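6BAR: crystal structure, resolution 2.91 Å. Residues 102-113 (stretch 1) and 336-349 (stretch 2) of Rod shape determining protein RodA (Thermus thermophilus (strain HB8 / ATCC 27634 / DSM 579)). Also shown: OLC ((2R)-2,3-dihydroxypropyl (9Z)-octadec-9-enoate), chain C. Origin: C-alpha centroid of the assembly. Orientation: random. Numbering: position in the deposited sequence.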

# COMPACT_ATOMS: atom_id res chain seq x y z
N LEU A 102 -15.74 -10.15 9.51
CA LEU A 102 -14.73 -9.10 9.57
C LEU A 102 -13.33 -9.69 9.39
O LEU A 102 -12.97 -10.64 10.09
N GLN A 103 -12.55 -9.10 8.49
CA GLN A 103 -11.19 -9.56 8.19
C GLN A 103 -10.26 -8.36 8.19
O GLN A 103 -10.26 -7.58 7.23
N PHE A 104 -9.45 -8.21 9.24
CA PHE A 104 -8.56 -7.06 9.39
C PHE A 104 -7.14 -7.54 9.66
O PHE A 104 -6.87 -8.13 10.71
N GLN A 105 -6.23 -7.23 8.74
CA GLN A 105 -4.81 -7.57 8.83
C GLN A 105 -4.02 -6.37 9.34
O GLN A 105 -4.08 -5.29 8.74
N PRO A 106 -3.25 -6.51 10.42
CA PRO A 106 -2.57 -5.34 11.00
C PRO A 106 -1.47 -4.77 10.12
O PRO A 106 -0.96 -3.69 10.43
N LEU A 107 -1.08 -5.47 9.05
CA LEU A 107 -0.02 -4.96 8.18
C LEU A 107 -0.38 -3.60 7.58
O LEU A 107 0.49 -2.73 7.45
N GLU A 108 -1.64 -3.40 7.21
CA GLU A 108 -2.02 -2.14 6.57
C GLU A 108 -1.92 -0.97 7.55
O GLU A 108 -1.36 0.09 7.23
N LEU A 109 -2.46 -1.16 8.75
CA LEU A 109 -2.33 -0.17 9.81
C LEU A 109 -0.86 0.11 10.12
O LEU A 109 -0.48 1.25 10.37
N ALA A 110 -0.02 -0.93 10.10
CA ALA A 110 1.41 -0.72 10.31
C ALA A 110 2.00 0.17 9.22
O ALA A 110 2.74 1.11 9.51
N LYS A 111 1.70 -0.13 7.96
CA LYS A 111 2.25 0.67 6.86
C LYS A 111 1.88 2.14 7.02
O LYS A 111 2.75 3.02 7.00
N LEU A 112 0.59 2.43 7.21
CA LEU A 112 0.17 3.83 7.32
C LEU A 112 0.74 4.49 8.57
O LEU A 112 1.25 5.62 8.51
N GLY A 113 0.69 3.80 9.71
CA GLY A 113 1.24 4.37 10.94
C GLY A 113 2.72 4.65 10.86
O GLY A 113 3.18 5.70 11.32
N GLY A 336 -10.68 -8.17 -0.29
CA GLY A 336 -11.47 -7.07 0.23
C GLY A 336 -10.69 -6.14 1.14
O GLY A 336 -10.86 -4.92 1.10
N SER A 337 -9.83 -6.71 1.98
CA SER A 337 -9.04 -5.89 2.88
C SER A 337 -8.03 -5.04 2.13
O SER A 337 -7.83 -3.87 2.47
N SER A 338 -7.36 -5.61 1.12
CA SER A 338 -6.38 -4.83 0.37
C SER A 338 -7.05 -3.68 -0.36
O SER A 338 -6.55 -2.55 -0.36
N LEU A 339 -8.20 -3.94 -0.99
CA LEU A 339 -8.97 -2.88 -1.63
C LEU A 339 -9.33 -1.79 -0.63
O LEU A 339 -9.08 -0.60 -0.88
N ILE A 340 -9.94 -2.17 0.49
CA ILE A 340 -10.37 -1.18 1.48
C ILE A 340 -9.17 -0.38 1.99
O ILE A 340 -9.24 0.85 2.09
N ALA A 341 -8.06 -1.05 2.28
CA ALA A 341 -6.90 -0.36 2.84
C ALA A 341 -6.25 0.55 1.81
O ALA A 341 -5.78 1.65 2.15
N THR A 342 -6.19 0.12 0.54
CA THR A 342 -5.64 0.98 -0.50
C THR A 342 -6.51 2.21 -0.69
O THR A 342 -6.01 3.32 -0.85
N LEU A 343 -7.83 2.03 -0.65
CA LEU A 343 -8.73 3.17 -0.76
C LEU A 343 -8.56 4.11 0.43
O LEU A 343 -8.57 5.34 0.25
N ALA A 344 -8.41 3.57 1.63
CA ALA A 344 -8.24 4.43 2.80
C ALA A 344 -6.94 5.21 2.73
O ALA A 344 -6.91 6.42 3.01
N GLY A 345 -5.85 4.55 2.35
CA GLY A 345 -4.59 5.26 2.17
C GLY A 345 -4.67 6.32 1.09
O GLY A 345 -4.11 7.40 1.22
N LEU A 346 -5.38 6.02 -0.01
CA LEU A 346 -5.55 7.02 -1.05
C LEU A 346 -6.42 8.18 -0.56
O LEU A 346 -6.18 9.33 -0.94
N GLY A 347 -7.40 7.92 0.31
CA GLY A 347 -8.15 9.00 0.91
C GLY A 347 -7.29 9.89 1.79
O GLY A 347 -7.40 11.12 1.75
N LEU A 348 -6.42 9.28 2.59
CA LEU A 348 -5.47 10.05 3.39
C LEU A 348 -4.58 10.91 2.50
O LEU A 348 -4.39 12.10 2.76
N VAL A 349 -4.02 10.32 1.44
CA VAL A 349 -3.13 11.10 0.59
C VAL A 349 -3.90 12.24 -0.07
O VAL A 349 -3.38 13.36 -0.21

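Helix 336-349 runs beside helix 106-113 in nearly the same direction, at 18°, with axes no closer than 10.4 Å. No hydrogen bond crosses directly between the stretches. The small residues S337, A341 and G345 of stretch 2 meet the longer side chains of E108 and L112, with one water and a lipid molecule, OLC, completing the contact.

At the start, G336 has no side chain, and an ideal CB here would be crowded by OLC O25 at 3.2 Å. One residue on, S337 points toward stretch 1, its chi1 of 97° lying between wells. S337 CB rests 3.9 Å from Q103 O and 3.8 Å from OLC C4, so this small side chain packs against both the stretch 1 backbone and the lipid, which itself comes within 3.2 Å of Q103 O at OLC C2. Its hydroxyl faces the amide of Q105, a side chain with chi1 and chi2 both t, but S337 OG and Q105 OE1 are 4.4 Å apart, too far for a hydrogen bond.

S338 points sideways with chi1 t, and its polar end reaches stretch 1 through water 1. The water donates to E108 OE2 at 2.9 Å and lies 3.3 Å from S338 OG in a second hydrogen bond, giving an indirect polar link between the helices.

I340 (m, t) does not reach stretch 1, but I340 CG2 lies 4.0 Å from OLC C3, an apolar contact suited to a branched aliphatic side chain. A341 then points straight at E108, and their CA atoms are 6.4 Å apart. Its methyl leaves room for the folded glutamate (chi1 m, chi2 m): A341 CB is 3.5 Å from E108 OE1 and 3.7 Å from OLC C7. The charge on E108 is met within its own stretch, where K111 NZ donates to E108 OE1 at 2.5 Å in a salt bridge. The lysine (m, t, m, m) curls back along its helix to make it.

T342 points away; its chi1 m rotamer lets T342 OG1 donate to S338 O at 2.7 Å, satisfying the hydroxyl within the helix. A344 points toward stretch 1, yet its methyl meets the lipid instead, with A344 CB 3.9 Å from OLC C9.

G345 presents bare backbone to L112, whose CD1 approaches G345 CA at 4.3 Å. An ideal CB on G345 would lie 3.6 Å from L112 CD2, so the glycine gives the leucine more room. L112, in the m, t rotamer, also places CD1 4.3 Å from L348 CD2 and 3.7 Å from OLC C10. L348 points in with chi1 off-well at -93° and chi2 p, closing the contact with an apolar leucine pair, of which L112 also touches the lipid.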

# COMPACT_ATOMS: atom_id res chain seq x y z
CB LEU A 102 -14.81 -8.34 10.89
CG LEU A 102 -16.22 -8.13 11.44
CD1 LEU A 102 -16.17 -7.51 12.83
CD2 LEU A 102 -17.03 -7.27 10.49
CB GLN A 103 -11.15 -10.30 6.86
CG GLN A 103 -12.06 -11.52 6.82
CD GLN A 103 -12.04 -12.20 5.47
OE1 GLN A 103 -11.24 -11.87 4.59
NE2 GLN A 103 -12.94 -13.17 5.29
CB PHE A 104 -9.02 -6.13 10.51
CG PHE A 104 -7.99 -5.10 10.90
CD1 PHE A 104 -7.76 -4.00 10.10
CD2 PHE A 104 -7.25 -5.25 12.07
CE1 PHE A 104 -6.80 -3.06 10.45
CE2 PHE A 104 -6.29 -4.32 12.42
CZ PHE A 104 -6.07 -3.22 11.61
CB GLN A 105 -4.29 -7.99 7.46
CG GLN A 105 -2.80 -8.17 7.38
CD GLN A 105 -2.33 -8.46 5.96
OE1 GLN A 105 -3.01 -8.11 4.99
NE2 GLN A 105 -1.17 -9.10 5.84
CB PRO A 106 -1.99 -5.87 12.32
CG PRO A 106 -2.68 -7.18 12.56
CD PRO A 106 -2.98 -7.73 11.20
CB LEU A 107 0.26 -5.97 7.07
CG LEU A 107 1.20 -5.51 5.95
CD1 LEU A 107 2.61 -5.32 6.47
CD2 LEU A 107 1.17 -6.48 4.78
CB GLU A 108 -3.44 -2.26 6.00
CG GLU A 108 -3.65 -3.46 5.08
CD GLU A 108 -2.93 -3.33 3.75
OE1 GLU A 108 -2.54 -2.21 3.37
OE2 GLU A 108 -2.74 -4.37 3.08
CB LEU A 109 -3.06 -0.65 11.06
CG LEU A 109 -3.16 0.36 12.21
CD1 LEU A 109 -3.80 1.64 11.71
CD2 LEU A 109 -3.95 -0.23 13.36
CB ALA A 110 2.14 -2.06 10.36
CB LYS A 111 1.77 0.13 5.51
CG LYS A 111 2.21 -1.30 5.20
CD LYS A 111 2.19 -1.61 3.71
CE LYS A 111 0.79 -1.56 3.13
NZ LYS A 111 -0.06 -2.65 3.65
CB LEU A 112 -1.36 3.93 7.29
CG LEU A 112 -1.99 3.38 5.99
CD1 LEU A 112 -3.52 3.53 5.96
CD2 LEU A 112 -1.36 4.02 4.75
CB SER A 337 -8.31 -6.78 3.90
OG SER A 337 -6.98 -7.01 3.47
CB SER A 338 -5.62 -5.71 -0.62
OG SER A 338 -4.66 -4.94 -1.33
CB LEU A 339 -10.23 -3.47 -2.25
CG LEU A 339 -10.98 -2.51 -3.15
CD1 LEU A 339 -10.14 -2.26 -4.39
CD2 LEU A 339 -12.31 -3.11 -3.50
CB ILE A 340 -11.13 -1.86 2.63
CG1 ILE A 340 -12.50 -2.32 2.15
CG2 ILE A 340 -11.27 -0.91 3.80
CD1 ILE A 340 -13.29 -3.08 3.19
CB ALA A 341 -5.89 -1.37 3.36
CB THR A 342 -5.50 0.22 -1.82
OG1 THR A 342 -4.77 -0.99 -1.60
CG2 THR A 342 -4.75 1.08 -2.84
CB LEU A 343 -10.17 2.68 -0.87
CG LEU A 343 -10.43 2.03 -2.22
CD1 LEU A 343 -11.91 1.84 -2.39
CD2 LEU A 343 -9.86 2.88 -3.35
CB ALA A 344 -8.28 3.59 4.08
CB LEU A 346 -6.14 6.38 -2.31
CG LEU A 346 -5.15 5.44 -3.00
CD1 LEU A 346 -5.88 4.47 -3.94
CD2 LEU A 346 -4.09 6.22 -3.76
CB LEU A 348 -4.61 9.12 4.25
CG LEU A 348 -5.07 8.83 5.67
CD1 LEU A 348 -6.54 8.45 5.71
CD2 LEU A 348 -4.23 7.72 6.29
CB VAL A 349 -2.40 10.19 -0.42
CG1 VAL A 349 -3.27 9.82 -1.60
CG2 VAL A 349 -1.12 10.83 -0.91
C10 OLC C . -6.42 2.57 8.05
C9 OLC C . -6.64 1.64 7.09
C8 OLC C . -6.58 0.17 7.42
C24 OLC C . -14.43 -8.02 4.31
C7 OLC C . -7.57 -0.59 6.57
C6 OLC C . -7.95 -1.89 7.25
C5 OLC C . -7.73 -3.07 6.33
C4 OLC C . -8.75 -4.15 6.64
C3 OLC C . -10.15 -3.59 6.49
C2 OLC C . -11.13 -4.72 6.22
C21 OLC C . -13.41 -6.45 5.96
C1 OLC C . -12.39 -4.58 7.04
C22 OLC C . -14.64 -6.76 5.12
O19 OLC C . -12.39 -3.93 8.07
O25 OLC C . -15.13 -7.92 3.08
O23 OLC C . -15.76 -6.93 5.95
O20 OLC C . -13.58 -5.20 6.61
O HOH W 1 -2.12 -3.77 0.35